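Local coordinates for biofilm-associated surface protein (Staphylococcus aureus, PDB 7C7U) that probably promotes staphylococcal biofilm formation as a calcium-binding, cell wall-anchored surface protein that can switch to functional amyloid, at residues A[33-38]-A[55-60]; A[37-42]-A[163-168]; A[50-55]-A[139-144]; A[184-189]-A[380-385]. All coordinates share one frame; numbering follows the deposited sequence.

Contact 1. Residues A[33-38]-A[55-60]; sequences ASMLFD and FDLHSY
The ring of Phe37 drives one corner over a face of the Phe55 ring: CE1 of Phe37 lies 3.3 Å from Phe55 CG, toward the rim of that ring, with the planes 44° apart in an oblique aromatic pair. Phe37 gets there with CG anti to its backbone N (chi1 180°), which swings the ring across to the partner strand. On the same side of the sheet, the methyl CE of Met35 presses on Leu57 CG at 3.5 Å, a tight fit. Strands 36-39 and 52-61 are antiparallel neighbours in the N-terminal sheet. Leu36 and His58 form one hydrogen-bonded pair and Asp38 and Asp56 another, with Phe37 and Leu57 as the non-hydrogen-bonded pair between them.

The other side, which carries Leu36, Asp38, Asp56 and His58, is partly polar, and Ala212 and Ser214 of strand 210-220 pack on it. His58 NE2 donates to Asp38 OD2 at 3.1 Å; the carboxylate oxygen sits in the imidazole plane and accepts on its anti lone pair. Thr136 holds ND1 by a second hydrogen bond, so the imidazole is gripped at both nitrogens and its rotation is fixed. Asp38 OD2 and Asp56 OD2 are 4.4 Å apart, and one water donates to both. That water, together with the imidazole N-H, should ease the repulsion between the carboxylates, and Asp38 would tend to polarise the imidazole.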
loop_
_atom_site.group_PDB
_atom_site.type_symbol
_atom_site.label_atom_id
_atom_site.label_comp_id
_atom_site.label_asym_id
_atom_site.label_seq_id
_atom_site.Cartn_x
_atom_site.Cartn_y
_atom_site.Cartn_z
ATOM N N ALA A 33 18.912 11.070 0.515
ATOM C CA ALA A 33 18.087 12.245 0.727
ATOM C C ALA A 33 16.955 12.283 -0.307
ATOM O O ALA A 33 16.878 11.462 -1.230
ATOM C CB ALA A 33 18.943 13.508 0.671
ATOM N N SER A 34 16.072 13.265 -0.170
ATOM C CA SER A 34 14.977 13.396 -1.121
ATOM C C SER A 34 15.511 13.863 -2.470
ATOM O O SER A 34 16.368 14.745 -2.552
ATOM C CB SER A 34 13.923 14.375 -0.601
ATOM O OG SER A 34 12.643 14.099 -1.151
ATOM N N MET A 35 15.013 13.246 -3.527
ATOM C CA MET A 35 15.321 13.676 -4.875
ATOM C C MET A 35 14.321 14.743 -5.288
ATOM O O MET A 35 13.200 14.777 -4.784
ATOM C CB MET A 35 15.268 12.481 -5.813
ATOM C CG MET A 35 16.313 11.456 -5.457
ATOM S SD MET A 35 16.795 10.674 -6.969
ATOM C CE MET A 35 16.950 12.124 -7.967
ATOM N N LEU A 36 14.751 15.657 -6.159
ATOM C CA LEU A 36 13.921 16.787 -6.571
ATOM C C LEU A 36 13.863 16.842 -8.092
ATOM O O LEU A 36 14.855 17.179 -8.739
ATOM C CB LEU A 36 14.465 18.106 -6.025
ATOM C CG LEU A 36 13.891 18.678 -4.729
ATOM C CD1 LEU A 36 14.091 17.736 -3.548
ATOM C CD2 LEU A 36 14.471 20.085 -4.432
ATOM N N PHE A 37 12.697 16.548 -8.649
ATOM C CA PHE A 37 12.434 16.652 -10.074
ATOM C C PHE A 37 11.969 18.071 -10.376
ATOM O O PHE A 37 10.997 18.548 -9.786
ATOM C CB PHE A 37 11.386 15.602 -10.463
ATOM C CG PHE A 37 11.018 15.597 -11.909
ATOM C CD1 PHE A 37 11.916 15.174 -12.875
ATOM C CD2 PHE A 37 9.746 15.990 -12.300
ATOM C CE1 PHE A 37 11.559 15.161 -14.223
ATOM C CE2 PHE A 37 9.366 15.969 -13.623
ATOM C CZ PHE A 37 10.278 15.560 -14.597
ATOM N N ASP A 38 12.679 18.757 -11.269
ATOM C CA ASP A 38 12.518 20.195 -11.499
ATOM C C ASP A 38 12.220 20.425 -12.979
ATOM O O ASP A 38 13.120 20.805 -13.749
ATOM C CB ASP A 38 13.797 20.906 -11.029
ATOM C CG ASP A 38 13.770 22.410 -11.207
ATOM O OD1 ASP A 38 12.726 22.992 -11.549
ATOM O OD2 ASP A 38 14.827 23.036 -10.964
ATOM N N PHE A 55 13.806 19.125 -17.987
ATOM C CA PHE A 55 13.879 19.043 -16.537
ATOM C C PHE A 55 15.331 19.011 -16.086
ATOM O O PHE A 55 16.239 18.646 -16.840
ATOM C CB PHE A 55 13.131 17.804 -15.991
ATOM C CG PHE A 55 13.738 16.476 -16.389
ATOM C CD1 PHE A 55 13.344 15.839 -17.567
ATOM C CD2 PHE A 55 14.632 15.824 -15.550
ATOM C CE1 PHE A 55 13.865 14.603 -17.915
ATOM C CE2 PHE A 55 15.164 14.599 -15.887
ATOM C CZ PHE A 55 14.779 13.974 -17.072
ATOM N N ASP A 56 15.526 19.382 -14.829
ATOM C CA ASP A 56 16.716 19.027 -14.076
ATOM C C ASP A 56 16.304 18.066 -12.976
ATOM O O ASP A 56 15.143 18.019 -12.575
ATOM C CB ASP A 56 17.400 20.258 -13.465
ATOM C CG ASP A 56 17.860 21.252 -14.522
ATOM O OD1 ASP A 56 18.440 20.826 -15.540
ATOM O OD2 ASP A 56 17.610 22.452 -14.348
ATOM N N LEU A 57 17.261 17.288 -12.494
ATOM C CA LEU A 57 17.022 16.390 -11.376
ATOM C C LEU A 57 18.102 16.662 -10.337
ATOM O O LEU A 57 19.291 16.548 -10.643
ATOM C CB LEU A 57 17.038 14.941 -11.855
ATOM C CG LEU A 57 16.507 13.851 -10.924
ATOM C CD1 LEU A 57 15.088 14.136 -10.405
ATOM C CD2 LEU A 57 16.551 12.539 -11.679
ATOM N N HIS A 58 17.698 17.057 -9.131
ATOM C CA HIS A 58 18.638 17.398 -8.071
ATOM C C HIS A 58 18.606 16.345 -6.974
ATOM O O HIS A 58 17.541 15.804 -6.646
ATOM C CB HIS A 58 18.327 18.762 -7.446
ATOM C CG HIS A 58 18.064 19.859 -8.430
ATOM N ND1 HIS A 58 19.069 20.622 -8.992
ATOM C CD2 HIS A 58 16.901 20.356 -8.915
ATOM C CE1 HIS A 58 18.538 21.520 -9.802
ATOM N NE2 HIS A 58 17.223 21.382 -9.771
ATOM N N SER A 59 19.761 16.071 -6.375
ATOM C CA SER A 59 19.743 15.202 -5.206
ATOM C C SER A 59 20.970 15.450 -4.338
ATOM O O SER A 59 21.942 16.089 -4.751
ATOM C CB SER A 59 19.665 13.725 -5.611
ATOM O OG SER A 59 19.578 12.903 -4.458
ATOM N N TYR A 60 20.897 14.928 -3.119
ATOM C CA TYR A 60 22.007 14.897 -2.178
ATOM C C TYR A 60 22.397 13.441 -1.977
ATOM O O TYR A 60 21.519 12.579 -1.830
ATOM C CB TYR A 60 21.627 15.537 -0.835
ATOM C CG TYR A 60 21.896 17.023 -0.753
ATOM C CD1 TYR A 60 21.022 17.938 -1.332
ATOM C CD2 TYR A 60 23.026 17.516 -0.101
ATOM C CE1 TYR A 60 21.261 19.308 -1.270
ATOM C CE2 TYR A 60 23.278 18.889 -0.025
ATOM C CZ TYR A 60 22.392 19.783 -0.620
ATOM O OH TYR A 60 22.635 21.151 -0.561
HETATM O O HOH W 1 18.470 10.660 -2.947
HETATM O O HOH W 2 16.547 24.136 -12.753
#

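Contact 2. Residues A[37-42]-A[163-168]; sequences FDPGKL and LNHQVF. With CA (calcium ion), chain C.
Leu163 meets Leu42, the CD1 methyls of the two residues coming within 4.3 Å. The next residue, Asn164, turns to the other side of the strand, and its OD1 binds a calcium ion at 2.6 Å. Two waters, Asp77, Asn161 and the carbonyl of Lys162 complete that site, while ND2 of Asn164 hydrogen-bonds to Thr384.

The centre of the contact is His165 against Phe37. The CG of His165 lies between the backbone N and the carbonyl carbon (chi1 51°), which lifts the imidazole off the strand toward Phe37. The ring edge of Phe37 then points onto the imidazole face in an edge-to-face pair, with centroids 5.0 Å apart and planes at 69°. Phe37 CD2 stands over the centre of the imidazole, 3.7 Å from His165 ND1. Pro39, on the same strand as Phe37, points its ring back toward the histidine, CG lying 4.0 Å from His165 NE2. Two residues on, Val167 sets CG1 against Phe37 CB at 3.9 Å. No hydrogen bond joins the two segments, so this contact rests on ring and methyl packing.

The axes of strands 37-39 and 163-168 come no closer than 8.7 Å, too far for pairing. The strands face each other across a buried layer, into which Phe187 of strand 183-187, Leu74 of strand 70-76 and Leu57 of strand 52-61 also pack.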
loop_
_atom_site.group_PDB
_atom_site.type_symbol
_atom_site.label_atom_id
_atom_site.label_comp_id
_atom_site.label_asym_id
_atom_site.label_seq_id
_atom_site.Cartn_x
_atom_site.Cartn_y
_atom_site.Cartn_z
ATOM N N PHE A 37 12.697 16.548 -8.649
ATOM C CA PHE A 37 12.434 16.652 -10.074
ATOM C C PHE A 37 11.969 18.071 -10.376
ATOM O O PHE A 37 10.997 18.548 -9.786
ATOM C CB PHE A 37 11.386 15.602 -10.463
ATOM C CG PHE A 37 11.018 15.597 -11.909
ATOM C CD1 PHE A 37 11.916 15.174 -12.875
ATOM C CD2 PHE A 37 9.746 15.990 -12.300
ATOM C CE1 PHE A 37 11.559 15.161 -14.223
ATOM C CE2 PHE A 37 9.366 15.969 -13.623
ATOM C CZ PHE A 37 10.278 15.560 -14.597
ATOM N N ASP A 38 12.679 18.757 -11.269
ATOM C CA ASP A 38 12.518 20.195 -11.499
ATOM C C ASP A 38 12.220 20.425 -12.979
ATOM O O ASP A 38 13.120 20.805 -13.749
ATOM C CB ASP A 38 13.797 20.906 -11.029
ATOM C CG ASP A 38 13.770 22.410 -11.207
ATOM O OD1 ASP A 38 12.726 22.992 -11.549
ATOM O OD2 ASP A 38 14.827 23.036 -10.964
ATOM N N PRO A 39 10.973 20.225 -13.422
ATOM C CA PRO A 39 10.682 20.338 -14.855
ATOM C C PRO A 39 10.334 21.748 -15.311
ATOM O O PRO A 39 9.980 22.633 -14.530
ATOM C CB PRO A 39 9.472 19.406 -15.049
ATOM C CG PRO A 39 8.735 19.480 -13.736
ATOM C CD PRO A 39 9.829 19.659 -12.673
ATOM N N GLY A 40 10.394 21.928 -16.626
ATOM C CA GLY A 40 9.868 23.141 -17.213
ATOM C C GLY A 40 8.355 23.207 -17.100
ATOM O O GLY A 40 7.670 22.195 -16.927
ATOM N N LYS A 41 7.834 24.430 -17.164
ATOM C CA LYS A 41 6.398 24.647 -17.093
ATOM C C LYS A 41 5.747 24.411 -18.452
ATOM O O LYS A 41 6.373 24.569 -19.498
ATOM C CB LYS A 41 6.079 26.065 -16.628
ATOM C CG LYS A 41 6.589 26.419 -15.254
ATOM C CD LYS A 41 6.056 27.797 -14.827
ATOM C CE LYS A 41 6.631 28.930 -15.662
ATOM N NZ LYS A 41 7.760 29.604 -15.006
ATOM N N LEU A 42 4.473 24.027 -18.420
ATOM C CA LEU A 42 3.722 23.730 -19.631
ATOM C C LEU A 42 2.635 24.772 -19.832
ATOM O O LEU A 42 1.475 24.432 -20.097
ATOM C CB LEU A 42 3.110 22.327 -19.542
ATOM C CG LEU A 42 4.078 21.210 -19.170
ATOM C CD1 LEU A 42 3.360 19.885 -19.133
ATOM C CD2 LEU A 42 5.291 21.155 -20.107
ATOM N N LEU A 163 -1.436 17.093 -14.038
ATOM C CA LEU A 163 -0.509 16.168 -14.689
ATOM C C LEU A 163 0.555 15.824 -13.663
ATOM O O LEU A 163 1.497 16.595 -13.455
ATOM C CB LEU A 163 0.085 16.772 -15.959
ATOM C CG LEU A 163 -0.974 17.233 -16.965
ATOM C CD1 LEU A 163 -0.370 18.220 -17.958
ATOM C CD2 LEU A 163 -1.597 16.036 -17.673
ATOM N N ASN A 164 0.400 14.675 -13.002
ATOM C CA ASN A 164 1.216 14.362 -11.829
ATOM C C ASN A 164 2.578 13.798 -12.222
ATOM O O ASN A 164 2.759 13.223 -13.305
ATOM C CB ASN A 164 0.494 13.364 -10.911
ATOM C CG ASN A 164 -0.954 13.756 -10.669
ATOM O OD1 ASN A 164 -1.843 13.311 -11.380
ATOM N ND2 ASN A 164 -1.187 14.627 -9.703
ATOM N N HIS A 165 3.550 13.978 -11.326
ATOM C CA HIS A 165 4.831 13.311 -11.466
ATOM C C HIS A 165 5.292 12.836 -10.099
ATOM O O HIS A 165 4.871 13.351 -9.060
ATOM C CB HIS A 165 5.916 14.201 -12.146
ATOM C CG HIS A 165 6.102 15.566 -11.547
ATOM N ND1 HIS A 165 6.685 15.773 -10.317
ATOM C CD2 HIS A 165 5.842 16.802 -12.049
ATOM C CE1 HIS A 165 6.760 17.069 -10.073
ATOM N NE2 HIS A 165 6.251 17.718 -11.107
ATOM N N GLN A 166 6.130 11.817 -10.113
ATOM C CA GLN A 166 6.744 11.314 -8.899
ATOM C C GLN A 166 8.147 10.841 -9.231
ATOM O O GLN A 166 8.392 10.311 -10.314
ATOM C CB GLN A 166 5.900 10.161 -8.306
ATOM C CG GLN A 166 6.370 9.648 -6.965
ATOM C CD GLN A 166 5.638 8.375 -6.569
ATOM O OE1 GLN A 166 5.434 7.489 -7.402
ATOM N NE2 GLN A 166 5.242 8.279 -5.306
ATOM N N VAL A 167 9.065 11.024 -8.286
ATOM C CA VAL A 167 10.435 10.568 -8.434
ATOM C C VAL A 167 10.846 9.927 -7.110
ATOM O O VAL A 167 10.404 10.345 -6.033
ATOM C CB VAL A 167 11.375 11.731 -8.863
ATOM C CG1 VAL A 167 11.526 12.770 -7.754
ATOM C CG2 VAL A 167 12.715 11.209 -9.303
ATOM N N PHE A 168 11.658 8.883 -7.194
ATOM C CA PHE A 168 12.155 8.223 -5.995
ATOM C C PHE A 168 13.298 7.299 -6.386
ATOM O O PHE A 168 13.511 6.992 -7.564
ATOM C CB PHE A 168 11.048 7.431 -5.279
ATOM C CG PHE A 168 10.298 6.479 -6.174
ATOM C CD1 PHE A 168 9.223 6.929 -6.938
ATOM C CD2 PHE A 168 10.631 5.125 -6.225
ATOM C CE1 PHE A 168 8.514 6.060 -7.762
ATOM C CE2 PHE A 168 9.914 4.241 -7.038
ATOM C CZ PHE A 168 8.858 4.714 -7.811
HETATM CA CA CA C . -3.557 13.265 -13.270
HETATM O O HOH W 3 -4.181 12.975 -15.561
HETATM O O HOH W 4 -4.537 12.444 -11.231
#

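Contact 3. Residues A[50-55]-A[139-144]; sequences SNIIPF and NGKIEL
Phe55 lays its ring flat on the backbone of Gly140, whose CA stands over the ring centre at 3.5 Å from the centroid, a CH-pi contact almost on the ring normal. Having no side chain, the glycine lets the ring come this close. CE1 of the same ring meets Ile142 CG1 at 3.8 Å. On the same side of the sheet, the Ile53 and Ile142 side chains cross at an angle, CG2 of Ile53 4.1 Å from CD1 of Ile142. On the opposite face, with Pro54 and Glu143, Ile52 CG2 rests on Lys141 CB at 3.9 Å.

Antiparallel backbone bonds hold these side chains in place: Ile53 and Ile142 exchange a pair, Phe55 N donates to Gly140 O, and Leu144 N donates to Asn51 O. At the far end, Asn51 keeps CG between its backbone N and carbonyl carbon (chi1 74°), which brings ND2 to Leu144 O at 3.1 Å, in the plane of both amide and carbonyl. A water links the same ND2 to Glu143 OE1. Ser50 OG accepts from Ile52 N in an ST turn.

Strand 133-144 pairs antiparallel with both 52-61 and 84-90, whose Val84 touches Ile142 and Leu144. Helices 78-81 and 148-152 pack against Ile53 and Leu144.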
loop_
_atom_site.group_PDB
_atom_site.type_symbol
_atom_site.label_atom_id
_atom_site.label_comp_id
_atom_site.label_asym_id
_atom_site.label_seq_id
_atom_site.Cartn_x
_atom_site.Cartn_y
_atom_site.Cartn_z
ATOM N N SER A 50 6.321 22.519 -28.363
ATOM C CA SER A 50 7.492 21.661 -28.358
ATOM C C SER A 50 7.055 20.226 -28.098
ATOM O O SER A 50 6.031 19.981 -27.460
ATOM C CB SER A 50 8.489 22.111 -27.285
ATOM O OG SER A 50 9.559 21.196 -27.154
ATOM N N ASN A 51 7.835 19.272 -28.599
ATOM C CA ASN A 51 7.631 17.880 -28.234
ATOM C C ASN A 51 8.569 17.441 -27.114
ATOM O O ASN A 51 8.766 16.235 -26.920
ATOM C CB ASN A 51 7.789 16.975 -29.457
ATOM C CG ASN A 51 9.233 16.815 -29.882
ATOM O OD1 ASN A 51 9.956 17.802 -30.066
ATOM N ND2 ASN A 51 9.676 15.566 -30.013
ATOM N N ILE A 52 9.169 18.392 -26.392
ATOM C CA ILE A 52 10.088 18.102 -25.293
ATOM C C ILE A 52 9.604 18.801 -24.030
ATOM O O ILE A 52 9.292 19.997 -24.050
ATOM C CB ILE A 52 11.531 18.532 -25.613
ATOM C CG1 ILE A 52 12.045 17.762 -26.830
ATOM C CG2 ILE A 52 12.447 18.321 -24.389
ATOM C CD1 ILE A 52 13.524 17.905 -27.081
ATOM N N ILE A 53 9.564 18.057 -22.926
ATOM C CA ILE A 53 9.442 18.630 -21.593
ATOM C C ILE A 53 10.821 18.585 -20.954
ATOM O O ILE A 53 11.337 17.487 -20.694
ATOM C CB ILE A 53 8.410 17.879 -20.736
ATOM C CG1 ILE A 53 7.020 17.976 -21.368
ATOM C CG2 ILE A 53 8.371 18.445 -19.320
ATOM C CD1 ILE A 53 5.996 17.059 -20.685
ATOM N N PRO A 54 11.466 19.717 -20.708
ATOM C CA PRO A 54 12.794 19.701 -20.099
ATOM C C PRO A 54 12.713 19.602 -18.581
ATOM O O PRO A 54 11.705 19.948 -17.958
ATOM C CB PRO A 54 13.371 21.047 -20.529
ATOM C CG PRO A 54 12.181 21.935 -20.500
ATOM C CD PRO A 54 11.014 21.090 -20.984
ATOM N N PHE A 55 13.806 19.125 -17.987
ATOM C CA PHE A 55 13.879 19.043 -16.537
ATOM C C PHE A 55 15.331 19.011 -16.086
ATOM O O PHE A 55 16.239 18.646 -16.840
ATOM C CB PHE A 55 13.131 17.804 -15.991
ATOM C CG PHE A 55 13.738 16.476 -16.389
ATOM C CD1 PHE A 55 13.344 15.839 -17.567
ATOM C CD2 PHE A 55 14.632 15.824 -15.550
ATOM C CE1 PHE A 55 13.865 14.603 -17.915
ATOM C CE2 PHE A 55 15.164 14.599 -15.887
ATOM C CZ PHE A 55 14.779 13.974 -17.072
ATOM N N ASN A 139 19.960 19.104 -18.271
ATOM C CA ASN A 139 19.559 18.874 -19.653
ATOM C C ASN A 139 18.665 17.650 -19.782
ATOM O O ASN A 139 18.757 16.910 -20.763
ATOM C CB ASN A 139 20.768 18.741 -20.581
ATOM C CG ASN A 139 20.442 19.126 -22.003
ATOM O OD1 ASN A 139 19.884 20.190 -22.253
ATOM N ND2 ASN A 139 20.770 18.251 -22.944
ATOM N N GLY A 140 17.834 17.406 -18.773
ATOM C CA GLY A 140 16.856 16.338 -18.873
ATOM C C GLY A 140 15.852 16.660 -19.961
ATOM O O GLY A 140 15.456 17.813 -20.144
ATOM N N LYS A 141 15.468 15.625 -20.720
ATOM C CA LYS A 141 14.519 15.776 -21.817
ATOM C C LYS A 141 13.540 14.609 -21.806
ATOM O O LYS A 141 13.947 13.452 -21.942
ATOM C CB LYS A 141 15.236 15.844 -23.171
ATOM C CG LYS A 141 16.229 16.991 -23.296
ATOM C CD LYS A 141 16.795 17.072 -24.713
ATOM C CE LYS A 141 17.876 18.146 -24.808
ATOM N NZ LYS A 141 18.638 18.064 -26.087
ATOM N N ILE A 142 12.261 14.916 -21.657
ATOM C CA ILE A 142 11.188 13.950 -21.899
ATOM C C ILE A 142 10.742 14.184 -23.332
ATOM O O ILE A 142 10.161 15.224 -23.641
ATOM C CB ILE A 142 10.018 14.123 -20.925
ATOM C CG1 ILE A 142 10.483 14.006 -19.484
ATOM C CG2 ILE A 142 8.880 13.055 -21.189
ATOM C CD1 ILE A 142 9.473 14.617 -18.521
ATOM N N GLU A 143 11.064 13.250 -24.219
ATOM C CA GLU A 143 10.761 13.384 -25.637
ATOM C C GLU A 143 9.459 12.647 -25.931
ATOM O O GLU A 143 9.261 11.524 -25.457
ATOM C CB GLU A 143 11.911 12.841 -26.490
ATOM C CG GLU A 143 13.242 13.566 -26.234
ATOM C CD GLU A 143 14.366 13.079 -27.126
ATOM O OE1 GLU A 143 14.141 12.945 -28.348
ATOM O OE2 GLU A 143 15.473 12.834 -26.597
ATOM N N LEU A 144 8.577 13.296 -26.687
ATOM C CA LEU A 144 7.213 12.845 -26.935
ATOM C C LEU A 144 6.946 12.694 -28.429
ATOM O O LEU A 144 7.504 13.427 -29.255
ATOM C CB LEU A 144 6.188 13.834 -26.351
ATOM C CG LEU A 144 6.377 14.285 -24.902
ATOM C CD1 LEU A 144 5.509 15.508 -24.578
ATOM C CD2 LEU A 144 6.080 13.119 -23.954
HETATM O O HOH W 5 12.435 14.521 -30.440
#

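Contact 4. Residues A[184-189]-A[380-385]; sequences SGYFLT and LGTSTL
Strands 184-187 and 381-385 pass at a steep angle, their axes 3.7 Å apart at closest approach and 108° between directions, with Gly185 CA lying 3.7 Å from Ser383 CA. At such a crossing the backbones cannot pair along their length, and each hydrogen bond between them uses a side-chain hydroxyl.

Ser184 OG, lying between its backbone N and carbonyl carbon (chi1 59°), accepts from Thr384 N at 2.9 Å in a nearly straight bond. Thr384 OG1 donates in return to Gly185 O at 2.9 Å, approaching from well above the carbonyl plane. The same hydroxyl oxygen accepts from Asn164 ND2, so it both donates and accepts. The third bond runs from Tyr186 N to Thr382 OG1 at 3.2 Å.

Gly185 lets Thr382 come in close here. The CG2 methyl of Thr382 then lies over one face of the Tyr186 ring, 4.0 Å from the centroid and displaced toward the rim, in a CH-pi contact. Farther along, Leu188 CD1 and Leu380 CD2 meet tip to tip at 4.1 Å, and Leu195 of helix 193-199 touches both leucines.

Strand 183-187 belongs to the sheet that includes 163-171, whereas 381-388 is an outermost strand of the four-stranded sheet 301-305, 252-257, 359-369, 381-388. The crossing is therefore a junction between two beta sheets. Through Asn164, a calcium ligand, Thr384 also couples this junction to the calcium ion, which lies about 7 Å from the nearest atom of the Tyr186 side chain.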
loop_
_atom_site.group_PDB
_atom_site.type_symbol
_atom_site.label_atom_id
_atom_site.label_comp_id
_atom_site.label_asym_id
_atom_site.label_seq_id
_atom_site.Cartn_x
_atom_site.Cartn_y
_atom_site.Cartn_z
ATOM N N SER A 184 7.269 14.243 -5.110
ATOM C CA SER A 184 6.190 14.225 -6.096
ATOM C C SER A 184 5.864 15.667 -6.468
ATOM O O SER A 184 6.575 16.597 -6.076
ATOM C CB SER A 184 4.960 13.465 -5.577
ATOM O OG SER A 184 4.425 14.034 -4.377
ATOM N N GLY A 185 4.791 15.844 -7.234
ATOM C CA GLY A 185 4.347 17.153 -7.685
ATOM C C GLY A 185 3.459 17.045 -8.918
ATOM O O GLY A 185 2.923 15.981 -9.234
ATOM N N TYR A 186 3.309 18.175 -9.607
ATOM C CA TYR A 186 2.568 18.163 -10.849
ATOM C C TYR A 186 3.095 19.283 -11.725
ATOM O O TYR A 186 3.587 20.291 -11.216
ATOM C CB TYR A 186 1.055 18.307 -10.636
ATOM C CG TYR A 186 0.617 19.514 -9.825
ATOM C CD1 TYR A 186 0.263 20.709 -10.454
ATOM C CD2 TYR A 186 0.514 19.451 -8.447
ATOM C CE1 TYR A 186 -0.160 21.806 -9.716
ATOM C CE2 TYR A 186 0.082 20.540 -7.703
ATOM C CZ TYR A 186 -0.243 21.719 -8.352
ATOM O OH TYR A 186 -0.661 22.811 -7.627
ATOM N N PHE A 187 3.003 19.073 -13.040
ATOM C CA PHE A 187 3.417 20.074 -14.018
ATOM C C PHE A 187 2.463 21.250 -13.996
ATOM O O PHE A 187 1.247 21.080 -13.874
ATOM C CB PHE A 187 3.434 19.480 -15.419
ATOM C CG PHE A 187 4.453 18.407 -15.612
ATOM C CD1 PHE A 187 5.773 18.729 -15.908
ATOM C CD2 PHE A 187 4.084 17.064 -15.536
ATOM C CE1 PHE A 187 6.710 17.725 -16.108
ATOM C CE2 PHE A 187 5.011 16.064 -15.739
ATOM C CZ PHE A 187 6.334 16.390 -16.007
ATOM N N LEU A 188 3.009 22.452 -14.121
ATOM C CA LEU A 188 2.187 23.648 -14.127
ATOM C C LEU A 188 1.707 23.910 -15.547
ATOM O O LEU A 188 2.495 23.836 -16.497
ATOM C CB LEU A 188 2.957 24.852 -13.586
ATOM C CG LEU A 188 3.456 24.723 -12.150
ATOM C CD1 LEU A 188 4.135 25.983 -11.653
ATOM C CD2 LEU A 188 2.314 24.312 -11.217
ATOM N N THR A 189 0.415 24.162 -15.691
ATOM C CA THR A 189 -0.190 24.535 -16.964
ATOM C C THR A 189 -0.880 25.876 -16.807
ATOM O O THR A 189 -0.931 26.449 -15.711
ATOM C CB THR A 189 -1.215 23.494 -17.441
ATOM O OG1 THR A 189 -2.389 23.572 -16.619
ATOM C CG2 THR A 189 -0.638 22.088 -17.428
ATOM N N LEU A 380 8.805 27.470 -4.632
ATOM C CA LEU A 380 7.486 26.882 -4.893
ATOM C C LEU A 380 7.652 25.383 -5.098
ATOM O O LEU A 380 8.352 24.948 -6.027
ATOM C CB LEU A 380 6.827 27.517 -6.118
ATOM C CG LEU A 380 5.571 26.807 -6.664
ATOM C CD1 LEU A 380 4.502 26.758 -5.613
ATOM C CD2 LEU A 380 5.046 27.462 -7.940
ATOM N N GLY A 381 6.999 24.600 -4.244
ATOM C CA GLY A 381 7.033 23.154 -4.352
ATOM C C GLY A 381 5.619 22.600 -4.385
ATOM O O GLY A 381 4.741 23.054 -3.659
ATOM N N THR A 382 5.408 21.642 -5.241
ATOM C CA THR A 382 4.110 20.993 -5.292
ATOM C C THR A 382 4.283 19.574 -4.805
ATOM O O THR A 382 5.400 19.101 -4.619
ATOM C CB THR A 382 3.528 20.999 -6.706
ATOM O OG1 THR A 382 4.450 20.354 -7.603
ATOM C CG2 THR A 382 3.248 22.435 -7.175
ATOM N N SER A 383 3.152 18.896 -4.587
ATOM C CA SER A 383 3.204 17.488 -4.204
ATOM C C SER A 383 1.888 16.849 -4.608
ATOM O O SER A 383 0.883 17.543 -4.831
ATOM C CB SER A 383 3.457 17.292 -2.705
ATOM O OG SER A 383 2.565 18.066 -1.924
ATOM N N THR A 384 1.920 15.519 -4.698
ATOM C CA THR A 384 0.771 14.683 -5.031
ATOM C C THR A 384 0.675 13.552 -4.013
ATOM O O THR A 384 1.657 12.843 -3.789
ATOM C CB THR A 384 0.897 14.078 -6.443
ATOM O OG1 THR A 384 0.777 15.093 -7.443
ATOM C CG2 THR A 384 -0.245 13.063 -6.704
ATOM N N LEU A 385 -0.509 13.375 -3.414
ATOM C CA LEU A 385 -0.814 12.179 -2.609
ATOM C C LEU A 385 -1.666 11.248 -3.470
ATOM O O LEU A 385 -2.798 11.587 -3.826
ATOM C CB LEU A 385 -1.523 12.548 -1.303
ATOM C CG LEU A 385 -2.090 11.351 -0.472
ATOM C CD1 LEU A 385 -0.948 10.607 0.180
ATOM C CD2 LEU A 385 -3.074 11.866 0.541
HETATM O O HOH W 6 4.429 12.351 -2.582
#

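From the N terminus, strand 36-39 opens both contact 1 and contact 2, which share Phe37 and Asp38. Contact 1 closes a short loop by pairing with 52-61. Contact 3 starts from that same strand, so its segments alternate with those of contact 1, and it brings in 133-144 after 84 residues. Contact 2 closes later, at 163-171, and its loop encloses all of contact 3. Contact 4 comes in series after these three, spanning 191 residues to join 183-187 to 381-388. Contacts 1 to 3 thus hold together the N-terminal sheet and its core, while contact 4, centred about 7 Å from the centre of contact 2, ties that sheet to a second one.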